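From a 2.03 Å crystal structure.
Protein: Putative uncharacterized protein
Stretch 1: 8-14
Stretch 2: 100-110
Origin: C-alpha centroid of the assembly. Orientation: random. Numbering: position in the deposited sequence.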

# COMPACT_ATOMS: atom_id res chain seq x y z
N LYS A 8 12.53 -8.60 4.41
CA LYS A 8 12.74 -9.86 3.71
C LYS A 8 12.05 -10.93 4.53
O LYS A 8 12.17 -10.96 5.76
CB LYS A 8 14.24 -10.18 3.59
CG LYS A 8 15.03 -9.16 2.79
CD LYS A 8 14.54 -9.07 1.35
CE LYS A 8 14.71 -10.39 0.61
NZ LYS A 8 14.23 -10.31 -0.79
N LEU A 9 11.32 -11.81 3.86
CA LEU A 9 10.61 -12.87 4.56
C LEU A 9 11.13 -14.24 4.13
O LEU A 9 11.44 -14.46 2.96
CB LEU A 9 9.11 -12.79 4.26
CG LEU A 9 8.41 -11.47 4.63
CD1 LEU A 9 7.01 -11.45 4.01
CD2 LEU A 9 8.35 -11.33 6.15
N LEU A 10 11.19 -15.15 5.09
CA LEU A 10 11.65 -16.50 4.84
C LEU A 10 10.52 -17.46 5.23
O LEU A 10 10.11 -17.49 6.39
CB LEU A 10 12.92 -16.78 5.66
CG LEU A 10 13.65 -18.13 5.55
CD1 LEU A 10 12.91 -19.18 6.35
CD2 LEU A 10 13.80 -18.54 4.09
N PRO A 11 9.99 -18.22 4.26
CA PRO A 11 8.92 -19.16 4.58
C PRO A 11 9.49 -20.36 5.34
O PRO A 11 10.55 -20.87 4.99
CB PRO A 11 8.37 -19.54 3.21
CG PRO A 11 9.57 -19.47 2.34
CD PRO A 11 10.26 -18.21 2.82
N LEU A 12 8.79 -20.78 6.38
CA LEU A 12 9.24 -21.91 7.18
C LEU A 12 9.10 -23.21 6.40
O LEU A 12 9.92 -24.12 6.53
CB LEU A 12 8.44 -21.98 8.48
CG LEU A 12 8.46 -20.70 9.32
CD1 LEU A 12 7.68 -20.91 10.59
CD2 LEU A 12 9.90 -20.31 9.65
N GLN A 13 8.05 -23.30 5.59
CA GLN A 13 7.80 -24.48 4.78
C GLN A 13 8.34 -24.25 3.37
O GLN A 13 8.51 -23.11 2.95
CB GLN A 13 6.29 -24.78 4.73
CG GLN A 13 5.63 -24.91 6.11
CD GLN A 13 5.30 -23.57 6.76
OE1 GLN A 13 5.76 -22.52 6.31
NE2 GLN A 13 4.50 -23.61 7.82
N ASP A 14 8.61 -25.33 2.64
CA ASP A 14 9.14 -25.21 1.28
C ASP A 14 8.03 -25.20 0.23
O ASP A 14 7.03 -25.90 0.37
CB ASP A 14 10.11 -26.36 0.99
CG ASP A 14 11.25 -26.44 1.99
OD1 ASP A 14 11.00 -26.85 3.15
OD2 ASP A 14 12.39 -26.08 1.61
N PRO A 100 9.24 -11.20 15.19
CA PRO A 100 9.58 -11.48 13.78
C PRO A 100 8.82 -12.54 12.99
O PRO A 100 9.23 -12.87 11.89
CB PRO A 100 11.06 -11.80 13.86
CG PRO A 100 11.16 -12.52 15.16
CD PRO A 100 10.33 -11.64 16.08
N GLU A 101 7.71 -13.06 13.51
CA GLU A 101 6.97 -14.07 12.77
C GLU A 101 5.65 -13.58 12.19
O GLU A 101 4.92 -12.83 12.84
CB GLU A 101 6.69 -15.30 13.65
CG GLU A 101 7.92 -16.09 14.04
CD GLU A 101 7.57 -17.43 14.67
OE1 GLU A 101 6.98 -18.28 13.98
OE2 GLU A 101 7.88 -17.63 15.87
N PHE A 102 5.37 -13.99 10.96
CA PHE A 102 4.12 -13.63 10.29
C PHE A 102 3.40 -14.87 9.80
O PHE A 102 4.03 -15.83 9.33
CB PHE A 102 4.38 -12.70 9.09
CG PHE A 102 4.62 -11.27 9.46
CD1 PHE A 102 5.91 -10.77 9.59
CD2 PHE A 102 3.54 -10.41 9.69
CE1 PHE A 102 6.13 -9.43 9.95
CE2 PHE A 102 3.75 -9.08 10.05
CZ PHE A 102 5.05 -8.59 10.18
N LYS A 103 2.08 -14.85 9.91
CA LYS A 103 1.25 -15.97 9.48
C LYS A 103 0.34 -15.50 8.35
O LYS A 103 -0.45 -14.57 8.52
CB LYS A 103 0.41 -16.46 10.66
CG LYS A 103 -0.45 -17.68 10.38
CD LYS A 103 0.41 -18.91 10.12
CE LYS A 103 -0.44 -20.17 10.09
NZ LYS A 103 0.37 -21.39 9.82
N ILE A 104 0.48 -16.12 7.18
CA ILE A 104 -0.34 -15.78 6.02
C ILE A 104 -1.07 -17.07 5.67
O ILE A 104 -0.48 -17.99 5.10
CB ILE A 104 0.52 -15.31 4.82
CG1 ILE A 104 1.16 -13.95 5.11
CG2 ILE A 104 -0.35 -15.18 3.58
CD1 ILE A 104 2.19 -13.96 6.21
N GLY A 105 -2.36 -17.13 6.00
CA GLY A 105 -3.11 -18.35 5.74
C GLY A 105 -2.51 -19.42 6.63
O GLY A 105 -2.40 -19.23 7.84
N ASP A 106 -2.10 -20.54 6.04
CA ASP A 106 -1.50 -21.62 6.82
C ASP A 106 0.02 -21.63 6.66
O ASP A 106 0.68 -22.58 7.06
CB ASP A 106 -2.07 -22.97 6.37
CG ASP A 106 -3.56 -23.06 6.58
OD1 ASP A 106 -4.01 -22.98 7.75
OD2 ASP A 106 -4.29 -23.22 5.58
N VAL A 107 0.56 -20.56 6.08
CA VAL A 107 1.99 -20.47 5.86
C VAL A 107 2.65 -19.50 6.84
O VAL A 107 2.23 -18.35 6.98
CB VAL A 107 2.29 -20.00 4.42
CG1 VAL A 107 3.80 -20.03 4.16
CG2 VAL A 107 1.57 -20.90 3.43
N GLY A 108 3.69 -19.98 7.51
CA GLY A 108 4.42 -19.15 8.45
C GLY A 108 5.65 -18.56 7.79
O GLY A 108 6.21 -19.15 6.87
N PHE A 109 6.06 -17.38 8.25
CA PHE A 109 7.23 -16.70 7.72
C PHE A 109 8.07 -16.15 8.86
O PHE A 109 7.55 -15.80 9.92
CB PHE A 109 6.82 -15.52 6.84
CG PHE A 109 6.20 -15.90 5.53
CD1 PHE A 109 6.98 -15.97 4.37
CD2 PHE A 109 4.84 -16.18 5.44
CE1 PHE A 109 6.41 -16.31 3.14
CE2 PHE A 109 4.26 -16.52 4.21
CZ PHE A 109 5.04 -16.58 3.06
N LEU A 110 9.37 -16.08 8.63
CA LEU A 110 10.28 -15.51 9.62
C LEU A 110 10.89 -14.28 8.95
O LEU A 110 11.31 -14.35 7.80
CB LEU A 110 11.38 -16.51 9.99
CG LEU A 110 12.35 -16.06 11.09
CD1 LEU A 110 11.58 -15.62 12.33
CD2 LEU A 110 13.31 -17.20 11.43

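The antiparallel pairing of residues 8-11 with the second arm of a β-hairpin runs through a proline, and the register places that proline where its missing amide hydrogen costs this pairing no hydrogen bond. Pro11 faces Phe109 as a non-hydrogen-bonded antiparallel pair, with the two CA atoms 4.3 Å apart, so the conventional bonds fall to its neighbours. On one side, Leu10 and Leu110 form a reciprocal pair: Leu10 N donates to Leu110 O at 2.8 Å and Leu110 N to Leu10 O at 2.7 Å. On the other, beyond the end of the strand, Leu12 N donates to Gly108 O at 3.1 Å and a nearly linear 171°. Between these bonds the chains approach closely enough for two CA-H...O contacts, Phe109 CA to Leu10 O (3.3 Å) and Pro11 CA to Gly108 O (3.5 Å).

Just past the last backbone bond, the CA-to-CB bond of Gln13 points toward the hairpin. Its OE1 accepts a weak hydrogen bond from Gly108 N at 3.5 Å, a side-chain carbonyl taking up a backbone amide after the regular register has stopped. Gly108 also leaves space for Leu12: an ideal CB there would lie only 3.2 Å from Leu12 CD1.

Side chains add apolar contacts to the pairing. Pro11 and Phe109 share one face of the sheet, where Pro11 CB lies 3.8 Å from Phe109 CE1; Leu9 CB packs 3.8 Å from Phe109 CD1, and Leu9 CD2 reaches Phe102 CD1 at 4.3 Å. Leu10 and Leu110 occupy the other face, and Leu12 CD2 approaches Leu110 CB at 4.1 Å.

The hairpin is itself held by paired backbone bonds between Phe102 and Phe109 and between Ile104 and Val107, closed by a type II' turn in which Gly105 adopts a positive phi of 66°.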